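Local coordinates for protein carbonic anhydrase (Porphyridium purpureum, PDB 1DDZ) that probably catalyses the reversible hydration of carbon dioxide to hydrogencarbonate as a zinc-dependent beta-class carbonic anhydrase, at residues A[87-92]-A[332-337]; A[230-235]-A[266-271]; A[375-380]-A[458-463]. All blocks are in the same frame, centred on the assembly; numbering follows the deposited sequence.

Overall arrangement
Contact 1 joins 87-92, in the first carbonic anhydrase range, to 332-337, in the second, and so ties the two homologous halves of the chain to each other. Contact 2 is nested inside the long loop that contact 1 closes. There the chain leaves strand 222-227, passes through 230-235 and a long irregular stretch, and returns at the start of helix 266-279. Contact 3 follows in series. It pairs strands 378-384 and 462-468 within the sheet of the second half, after a mostly helical excursion. Contacts 2 and 3 lie on opposite sides of the chain's centre, about 45 Å apart between centres.

Contact 1. Residues A[87-92]-A[332-337]; sequences LPAGEV and RVPANQ
Gly90 and Arg332 bring the two backbones together, with 3.9 Å between Gly90 CA and Arg332 CA. Segment 87-92 makes a type II beta turn from Pro88 to Glu91, closed by Glu91 N to Pro88 O at 3.0 Å. Gly90 takes the third place of the turn with positive phi (80°). Val333 and Pro334 are extended, and Pro334 is the N-cap of the short helix 335-338. No hydrogen bond crosses the contact; it rests on packing.

Ala89 directs its methyl group at the other backbone. Its CB lies 3.1 Å from Arg332 O and 4.1 Å from Pro334 CD. Two beta-carbonic anhydrase units of one chain meet here: the turn precedes strand 92-97 of the first unit, and Arg332 follows zinc ligand Asp330 of the second. The Arg332 side chain is about 6 Å from those of Asp330 and His384.

The Arg332 chain bends at chi3 (-78°), the torsion that places NE, and the guanidinium beyond it lies against Gly90. Gly90 CA sits over the centre of one guanidinium face, 3.9 Å above its plane. Gly90 O lies over a face too, 3.6 Å from Arg332 NH2. Arg332 NH2 also makes a weak hydrogen bond to Gln65 O. Glu91 OE2 stands near Arg332 NH1, not in contact, and may attract it weakly.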
loop_
_atom_site.group_PDB
_atom_site.type_symbol
_atom_site.label_atom_id
_atom_site.label_comp_id
_atom_site.label_asym_id
_atom_site.label_seq_id
_atom_site.Cartn_x
_atom_site.Cartn_y
_atom_site.Cartn_z
ATOM N N LEU A 87 9.326 -8.104 -29.615
ATOM C CA LEU A 87 8.446 -9.249 -29.330
ATOM C C LEU A 87 6.992 -8.936 -29.652
ATOM O O LEU A 87 6.570 -7.774 -29.640
ATOM C CB LEU A 87 8.510 -9.647 -27.846
ATOM C CG LEU A 87 9.703 -10.435 -27.332
ATOM C CD1 LEU A 87 9.542 -10.655 -25.825
ATOM C CD2 LEU A 87 9.804 -11.763 -28.075
ATOM N N PRO A 88 6.204 -9.977 -29.965
ATOM C CA PRO A 88 4.781 -9.804 -30.274
ATOM C C PRO A 88 4.048 -9.256 -29.032
ATOM O O PRO A 88 4.465 -9.493 -27.892
ATOM C CB PRO A 88 4.332 -11.243 -30.572
ATOM C CG PRO A 88 5.578 -11.864 -31.159
ATOM C CD PRO A 88 6.642 -11.365 -30.231
ATOM N N ALA A 89 2.990 -8.492 -29.254
ATOM C CA ALA A 89 2.209 -7.950 -28.157
ATOM C C ALA A 89 1.757 -9.152 -27.317
ATOM O O ALA A 89 1.653 -10.272 -27.830
ATOM C CB ALA A 89 1.016 -7.207 -28.717
ATOM N N GLY A 90 1.593 -8.963 -26.015
ATOM C CA GLY A 90 1.174 -10.069 -25.186
ATOM C C GLY A 90 2.299 -11.004 -24.816
ATOM O O GLY A 90 2.155 -11.867 -23.952
ATOM N N GLU A 91 3.437 -10.886 -25.476
ATOM C CA GLU A 91 4.531 -11.757 -25.088
ATOM C C GLU A 91 5.290 -11.184 -23.892
ATOM O O GLU A 91 6.183 -11.819 -23.337
ATOM C CB GLU A 91 5.446 -12.072 -26.255
ATOM C CG GLU A 91 5.602 -13.564 -26.435
ATOM C CD GLU A 91 5.361 -14.003 -27.857
ATOM O OE1 GLU A 91 6.345 -14.376 -28.513
ATOM O OE2 GLU A 91 4.201 -13.976 -28.316
ATOM N N VAL A 92 4.883 -9.999 -23.459
ATOM C CA VAL A 92 5.481 -9.360 -22.302
ATOM C C VAL A 92 4.373 -8.967 -21.331
ATOM O O VAL A 92 3.449 -8.281 -21.712
ATOM C CB VAL A 92 6.245 -8.094 -22.689
ATOM C CG1 VAL A 92 6.956 -7.516 -21.456
ATOM C CG2 VAL A 92 7.263 -8.415 -23.773
ATOM N N ARG A 332 -2.600 -7.745 -24.198
ATOM C CA ARG A 332 -2.234 -8.287 -25.493
ATOM C C ARG A 332 -2.204 -7.221 -26.600
ATOM O O ARG A 332 -1.911 -7.521 -27.757
ATOM C CB ARG A 332 -3.045 -9.529 -25.873
ATOM C CG ARG A 332 -2.347 -10.360 -26.957
ATOM C CD ARG A 332 -2.744 -11.813 -26.907
ATOM N NE ARG A 332 -2.065 -12.558 -25.832
ATOM C CZ ARG A 332 -0.910 -13.247 -25.975
ATOM N NH1 ARG A 332 -0.264 -13.272 -27.141
ATOM N NH2 ARG A 332 -0.472 -14.048 -25.001
ATOM N N VAL A 333 -2.529 -5.959 -26.284
ATOM C CA VAL A 333 -2.424 -4.862 -27.266
ATOM C C VAL A 333 -2.038 -3.557 -26.569
ATOM O O VAL A 333 -2.596 -3.235 -25.522
ATOM C CB VAL A 333 -3.723 -4.551 -28.045
ATOM C CG1 VAL A 333 -3.411 -3.634 -29.196
ATOM C CG2 VAL A 333 -4.369 -5.858 -28.540
ATOM N N PRO A 334 -1.025 -2.846 -27.091
ATOM C CA PRO A 334 -0.626 -1.582 -26.456
ATOM C C PRO A 334 -1.793 -0.594 -26.505
ATOM O O PRO A 334 -2.506 -0.511 -27.511
ATOM C CB PRO A 334 0.549 -1.120 -27.302
ATOM C CG PRO A 334 1.214 -2.407 -27.657
ATOM C CD PRO A 334 0.017 -3.265 -28.066
ATOM N N ALA A 335 -1.976 0.159 -25.424
ATOM C CA ALA A 335 -3.067 1.123 -25.326
ATOM C C ALA A 335 -3.133 2.071 -26.506
ATOM O O ALA A 335 -4.188 2.230 -27.133
ATOM C CB ALA A 335 -2.967 1.904 -24.020
ATOM N N ASN A 336 -2.000 2.688 -26.822
ATOM C CA ASN A 336 -1.932 3.631 -27.928
ATOM C C ASN A 336 -2.355 2.958 -29.231
ATOM O O ASN A 336 -3.051 3.567 -30.032
ATOM C CB ASN A 336 -0.521 4.221 -28.061
ATOM C CG ASN A 336 0.472 3.243 -28.659
ATOM O OD1 ASN A 336 0.959 2.362 -27.981
ATOM N ND2 ASN A 336 0.740 3.375 -29.946
ATOM N N GLN A 337 -1.999 1.686 -29.401
ATOM C CA GLN A 337 -2.335 0.949 -30.616
ATOM C C GLN A 337 -3.825 0.694 -30.791
ATOM O O GLN A 337 -4.407 1.016 -31.823
ATOM C CB GLN A 337 -1.600 -0.394 -30.646
ATOM C CG GLN A 337 -0.231 -0.352 -31.292
ATOM C CD GLN A 337 0.534 -1.654 -31.124
ATOM O OE1 GLN A 337 1.637 -1.664 -30.593
ATOM N NE2 GLN A 337 -0.064 -2.763 -31.546
#

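Contact 2. Residues A[230-235]-A[266-271]; sequences SSDDIS and ELDSTM
Ser230 and Leu267 mark the closest backbone approach, 4.9 Å between their CA atoms, where an irregular segment meets the first turn of helix 266-279. Ser231 sits at an ST turn, its OG accepting from Asp233 N. Its backbone also faces the helix start. Ser231 O accepts from Leu267 N at 2.9 Å, with a bent N-H...O angle of 140°. The amide of Ser231 gives a straighter bond to Glu266 OE1 at 3.1 Å. That donor stands well above the carboxylate plane. The Glu266 chain is extended beyond CG and reaches over Ser231, with CD against Ser231 CB.

Leu267 meets Asp232 obliquely. Its CD1 lies 3.6 Å from Asp232 CG, so a buried carboxylate rests against a leucine methyl. Asp232 OD1 and Asp268 OD1 are 4.5 Å apart, and water 1 donates to both, which should ease the repulsion of like charges. Ser265 holds each acid as well, through its OG to Asp232 OD1 and its N to Asp268 OD2. Asp232 O accepts from Arg156 of the second subunit, so the contact borders the subunit interface. Water 2 links the segments again, accepting from Glu266 N and donating to Asp233 O.

Ser230 packs its CB on Leu267 CA. Its OG is anti to the carbonyl carbon (chi1 -58°) and points to the second helical turn, where it donates to Thr270 OG1 at 2.9 Å.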
loop_
_atom_site.group_PDB
_atom_site.type_symbol
_atom_site.label_atom_id
_atom_site.label_comp_id
_atom_site.label_asym_id
_atom_site.label_seq_id
_atom_site.Cartn_x
_atom_site.Cartn_y
_atom_site.Cartn_z
ATOM N N SER A 230 20.634 -14.547 -5.993
ATOM C CA SER A 230 21.428 -14.079 -4.859
ATOM C C SER A 230 20.559 -14.059 -3.627
ATOM O O SER A 230 19.597 -13.295 -3.591
ATOM C CB SER A 230 21.946 -12.647 -5.067
ATOM O OG SER A 230 22.744 -12.514 -6.227
ATOM N N SER A 231 20.900 -14.869 -2.625
ATOM C CA SER A 231 20.146 -14.898 -1.379
ATOM C C SER A 231 20.286 -13.557 -0.702
ATOM O O SER A 231 21.361 -12.937 -0.713
ATOM C CB SER A 231 20.658 -15.972 -0.420
ATOM O OG SER A 231 20.101 -15.788 0.878
ATOM N N ASP A 232 19.191 -13.090 -0.130
ATOM C CA ASP A 232 19.188 -11.823 0.561
ATOM C C ASP A 232 19.166 -12.112 2.052
ATOM O O ASP A 232 19.041 -11.209 2.849
ATOM C CB ASP A 232 17.987 -10.978 0.146
ATOM C CG ASP A 232 18.097 -9.554 0.625
ATOM O OD1 ASP A 232 19.228 -9.082 0.727
ATOM O OD2 ASP A 232 17.073 -8.903 0.906
ATOM N N ASP A 233 19.445 -13.355 2.413
ATOM C CA ASP A 233 19.453 -13.776 3.803
ATOM C C ASP A 233 20.565 -13.212 4.689
ATOM O O ASP A 233 21.731 -13.178 4.296
ATOM C CB ASP A 233 19.543 -15.289 3.866
ATOM C CG ASP A 233 19.513 -15.801 5.281
ATOM O OD1 ASP A 233 18.455 -15.659 5.911
ATOM O OD2 ASP A 233 20.542 -16.303 5.782
ATOM N N ILE A 234 20.203 -12.770 5.890
ATOM C CA ILE A 234 21.181 -12.282 6.852
ATOM C C ILE A 234 20.945 -12.942 8.196
ATOM O O ILE A 234 21.669 -12.667 9.137
ATOM C CB ILE A 234 21.158 -10.746 7.069
ATOM C CG1 ILE A 234 19.802 -10.302 7.606
ATOM C CG2 ILE A 234 21.576 -10.009 5.813
ATOM C CD1 ILE A 234 19.807 -8.888 8.167
ATOM N N SER A 235 19.950 -13.819 8.303
ATOM C CA SER A 235 19.681 -14.489 9.578
ATOM C C SER A 235 20.854 -15.371 10.017
ATOM O O SER A 235 21.015 -15.671 11.198
ATOM C CB SER A 235 18.410 -15.325 9.512
ATOM O OG SER A 235 18.438 -16.158 8.390
ATOM N N GLU A 266 24.248 -12.116 0.119
ATOM C CA GLU A 266 24.757 -12.277 -1.236
ATOM C C GLU A 266 24.189 -11.171 -2.095
ATOM O O GLU A 266 24.864 -10.664 -2.971
ATOM C CB GLU A 266 24.311 -13.606 -1.864
ATOM C CG GLU A 266 24.832 -14.887 -1.224
ATOM C CD GLU A 266 24.238 -16.169 -1.870
ATOM O OE1 GLU A 266 23.690 -16.104 -3.000
ATOM O OE2 GLU A 266 24.312 -17.252 -1.234
ATOM N N LEU A 267 22.933 -10.798 -1.856
ATOM C CA LEU A 267 22.299 -9.767 -2.669
ATOM C C LEU A 267 22.988 -8.437 -2.491
ATOM O O LEU A 267 23.193 -7.696 -3.452
ATOM C CB LEU A 267 20.821 -9.616 -2.307
ATOM C CG LEU A 267 19.769 -9.381 -3.404
ATOM C CD1 LEU A 267 18.618 -8.547 -2.832
ATOM C CD2 LEU A 267 20.347 -8.703 -4.632
ATOM N N ASP A 268 23.310 -8.108 -1.250
ATOM C CA ASP A 268 23.996 -6.849 -0.952
ATOM C C ASP A 268 25.283 -6.741 -1.781
ATOM O O ASP A 268 25.523 -5.745 -2.454
ATOM C CB ASP A 268 24.330 -6.758 0.553
ATOM C CG ASP A 268 23.100 -6.489 1.431
ATOM O OD1 ASP A 268 22.190 -5.740 1.023
ATOM O OD2 ASP A 268 23.049 -7.009 2.563
ATOM N N SER A 269 26.089 -7.791 -1.755
ATOM C CA SER A 269 27.324 -7.808 -2.514
ATOM C C SER A 269 27.080 -7.675 -4.008
ATOM O O SER A 269 27.739 -6.873 -4.683
ATOM C CB SER A 269 28.079 -9.079 -2.194
ATOM O OG SER A 269 28.382 -9.041 -0.821
ATOM N N THR A 270 26.110 -8.429 -4.519
ATOM C CA THR A 270 25.747 -8.386 -5.932
ATOM C C THR A 270 25.397 -6.965 -6.375
ATOM O O THR A 270 25.873 -6.480 -7.423
ATOM C CB THR A 270 24.538 -9.305 -6.201
ATOM O OG1 THR A 270 24.912 -10.664 -5.968
ATOM C CG2 THR A 270 24.087 -9.176 -7.635
ATOM N N MET A 271 24.586 -6.288 -5.569
ATOM C CA MET A 271 24.178 -4.916 -5.890
ATOM C C MET A 271 25.328 -3.927 -5.828
ATOM O O MET A 271 25.416 -3.034 -6.661
ATOM C CB MET A 271 23.035 -4.449 -4.991
ATOM C CG MET A 271 21.727 -5.248 -5.181
ATOM S SD MET A 271 21.189 -5.393 -6.896
ATOM C CE MET A 271 21.074 -3.652 -7.373
HETATM O O HOH W 1 19.849 -6.774 -0.022
HETATM O O HOH W 2 22.934 -13.829 1.936
#

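Contact 3. Residues A[375-380]-A[458-463]; sequences KVKRVV and GQELEV
Lys377 and Glu462 start the backbone pairing of two parallel strands, whose touching parts run within 18° of each other. Glu462 N donates to Lys377 O at 2.8 Å, and Val379 N donates to Glu462 O. CA-H...O contacts run beside them, among them Leu461 CA to Lys377 O at 3.2 Å.

Arg378 and Glu462 form a charged pair on one face of the sheet. The two chains lie alongside each other, both heading off the same face. The Arg378 chain bends at chi2 and chi3. Glu462 OE1 makes a salt bridge to Arg378 NE at 3.5 Å, meeting the guanidinium at its edge. The guanidinium and carboxylate planes are turned 37° apart. The same oxygen lies 3.1 Å from Arg378 CG. A second salt bridge lies before the strands. There Lys377 passes across Glu460, and its NZ is 3.6 Å from Glu460 OE2.

Strands 378-384 and 462-468 are neighbours in the mixed sheet of the second carbonic anhydrase unit, with 323-328 on the far side of 378-384. Both segments enter their strands from a helix; Gly458 ends its helix in a Schellman motif.

Apolar contact is made by Leu461 CD1, which reaches Val379 CG2 at 3.9 Å and also touches Val376 O. Helices 361-373 and 449-456 pack on Leu461.

Water 3 donates to Val376 O and Glu460 O and accepts from Gln459 NE2, which also bonds to Val371 O. Water 4 accepts from Lys377 NZ and from Glu460 N, each at 3.0 Å.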
loop_
_atom_site.group_PDB
_atom_site.type_symbol
_atom_site.label_atom_id
_atom_site.label_comp_id
_atom_site.label_asym_id
_atom_site.label_seq_id
_atom_site.Cartn_x
_atom_site.Cartn_y
_atom_site.Cartn_z
ATOM N N LYS A 375 -3.417 17.095 -16.629
ATOM C CA LYS A 375 -4.730 17.553 -17.045
ATOM C C LYS A 375 -5.310 16.767 -18.237
ATOM O O LYS A 375 -5.741 17.352 -19.221
ATOM C CB LYS A 375 -4.690 19.042 -17.407
ATOM C CG LYS A 375 -4.149 19.972 -16.342
ATOM C CD LYS A 375 -5.036 20.078 -15.134
ATOM C CE LYS A 375 -4.705 21.354 -14.360
ATOM N NZ LYS A 375 -3.228 21.497 -14.106
ATOM N N VAL A 376 -5.291 15.441 -18.165
ATOM C CA VAL A 376 -5.844 14.617 -19.249
ATOM C C VAL A 376 -7.371 14.797 -19.318
ATOM O O VAL A 376 -8.024 14.934 -18.289
ATOM C CB VAL A 376 -5.504 13.113 -19.065
ATOM C CG1 VAL A 376 -4.009 12.904 -19.179
ATOM C CG2 VAL A 376 -6.026 12.588 -17.736
ATOM N N LYS A 377 -7.931 14.758 -20.525
ATOM C CA LYS A 377 -9.373 14.933 -20.724
ATOM C C LYS A 377 -10.185 13.666 -20.491
ATOM O O LYS A 377 -11.365 13.742 -20.177
ATOM C CB LYS A 377 -9.658 15.430 -22.142
ATOM C CG LYS A 377 -8.915 16.701 -22.523
ATOM C CD LYS A 377 -9.309 17.899 -21.654
ATOM C CE LYS A 377 -8.417 19.109 -21.935
ATOM N NZ LYS A 377 -8.855 20.325 -21.187
ATOM N N ARG A 378 -9.557 12.503 -20.655
ATOM C CA ARG A 378 -10.241 11.227 -20.465
ATOM C C ARG A 378 -9.469 10.221 -19.656
ATOM O O ARG A 378 -8.258 10.139 -19.757
ATOM C CB ARG A 378 -10.523 10.559 -21.810
ATOM C CG ARG A 378 -11.864 10.902 -22.414
ATOM C CD ARG A 378 -11.755 11.918 -23.548
ATOM N NE ARG A 378 -11.802 11.279 -24.867
ATOM C CZ ARG A 378 -10.728 10.979 -25.595
ATOM N NH1 ARG A 378 -9.504 11.251 -25.143
ATOM N NH2 ARG A 378 -10.881 10.445 -26.798
ATOM N N VAL A 379 -10.182 9.433 -18.869
ATOM C CA VAL A 379 -9.561 8.363 -18.123
ATOM C C VAL A 379 -10.314 7.144 -18.626
ATOM O O VAL A 379 -11.551 7.121 -18.567
ATOM C CB VAL A 379 -9.751 8.505 -16.603
ATOM C CG1 VAL A 379 -9.247 7.254 -15.894
ATOM C CG2 VAL A 379 -8.985 9.741 -16.093
ATOM N N VAL A 380 -9.588 6.179 -19.181
ATOM C CA VAL A 380 -10.199 4.960 -19.695
ATOM C C VAL A 380 -9.831 3.736 -18.864
ATOM O O VAL A 380 -8.654 3.514 -18.614
ATOM C CB VAL A 380 -9.754 4.700 -21.166
ATOM C CG1 VAL A 380 -10.341 3.381 -21.691
ATOM C CG2 VAL A 380 -10.175 5.857 -22.064
ATOM N N GLY A 458 -14.742 22.334 -12.482
ATOM C CA GLY A 458 -15.126 22.615 -13.858
ATOM C C GLY A 458 -14.142 22.151 -14.914
ATOM O O GLY A 458 -14.138 22.662 -16.033
ATOM N N GLN A 459 -13.309 21.177 -14.571
ATOM C CA GLN A 459 -12.309 20.645 -15.491
ATOM C C GLN A 459 -12.926 19.526 -16.359
ATOM O O GLN A 459 -13.558 18.612 -15.817
ATOM C CB GLN A 459 -11.141 20.105 -14.652
ATOM C CG GLN A 459 -9.967 19.518 -15.419
ATOM C CD GLN A 459 -8.860 19.029 -14.499
ATOM O OE1 GLN A 459 -8.525 19.681 -13.519
ATOM N NE2 GLN A 459 -8.286 17.884 -14.817
ATOM N N GLU A 460 -12.757 19.601 -17.686
ATOM C CA GLU A 460 -13.286 18.577 -18.604
ATOM C C GLU A 460 -12.585 17.258 -18.313
ATOM O O GLU A 460 -11.381 17.133 -18.536
ATOM C CB GLU A 460 -13.005 18.916 -20.067
ATOM C CG GLU A 460 -13.895 19.945 -20.700
ATOM C CD GLU A 460 -13.436 20.312 -22.111
ATOM O OE1 GLU A 460 -14.306 20.397 -23.007
ATOM O OE2 GLU A 460 -12.215 20.523 -22.329
ATOM N N LEU A 461 -13.333 16.275 -17.837
ATOM C CA LEU A 461 -12.767 14.984 -17.535
ATOM C C LEU A 461 -13.823 13.909 -17.709
ATOM O O LEU A 461 -14.734 13.781 -16.906
ATOM C CB LEU A 461 -12.233 14.960 -16.102
ATOM C CG LEU A 461 -11.621 13.628 -15.662
ATOM C CD1 LEU A 461 -10.351 13.332 -16.449
ATOM C CD2 LEU A 461 -11.293 13.727 -14.211
ATOM N N GLU A 462 -13.660 13.104 -18.744
ATOM C CA GLU A 462 -14.576 12.011 -19.041
ATOM C C GLU A 462 -14.009 10.675 -18.573
ATOM O O GLU A 462 -12.846 10.371 -18.807
ATOM C CB GLU A 462 -14.809 11.985 -20.547
ATOM C CG GLU A 462 -15.546 10.784 -21.077
ATOM C CD GLU A 462 -15.732 10.844 -22.578
ATOM O OE1 GLU A 462 -14.834 10.370 -23.308
ATOM O OE2 GLU A 462 -16.774 11.374 -23.030
ATOM N N VAL A 463 -14.795 9.914 -17.834
ATOM C CA VAL A 463 -14.350 8.597 -17.379
ATOM C C VAL A 463 -15.074 7.578 -18.254
ATOM O O VAL A 463 -16.297 7.462 -18.202
ATOM C CB VAL A 463 -14.693 8.344 -15.900
ATOM C CG1 VAL A 463 -14.206 6.961 -15.485
ATOM C CG2 VAL A 463 -14.071 9.434 -15.009
HETATM O O HOH W 3 -8.641 17.804 -17.507
HETATM O O HOH W 4 -10.689 21.335 -19.001
#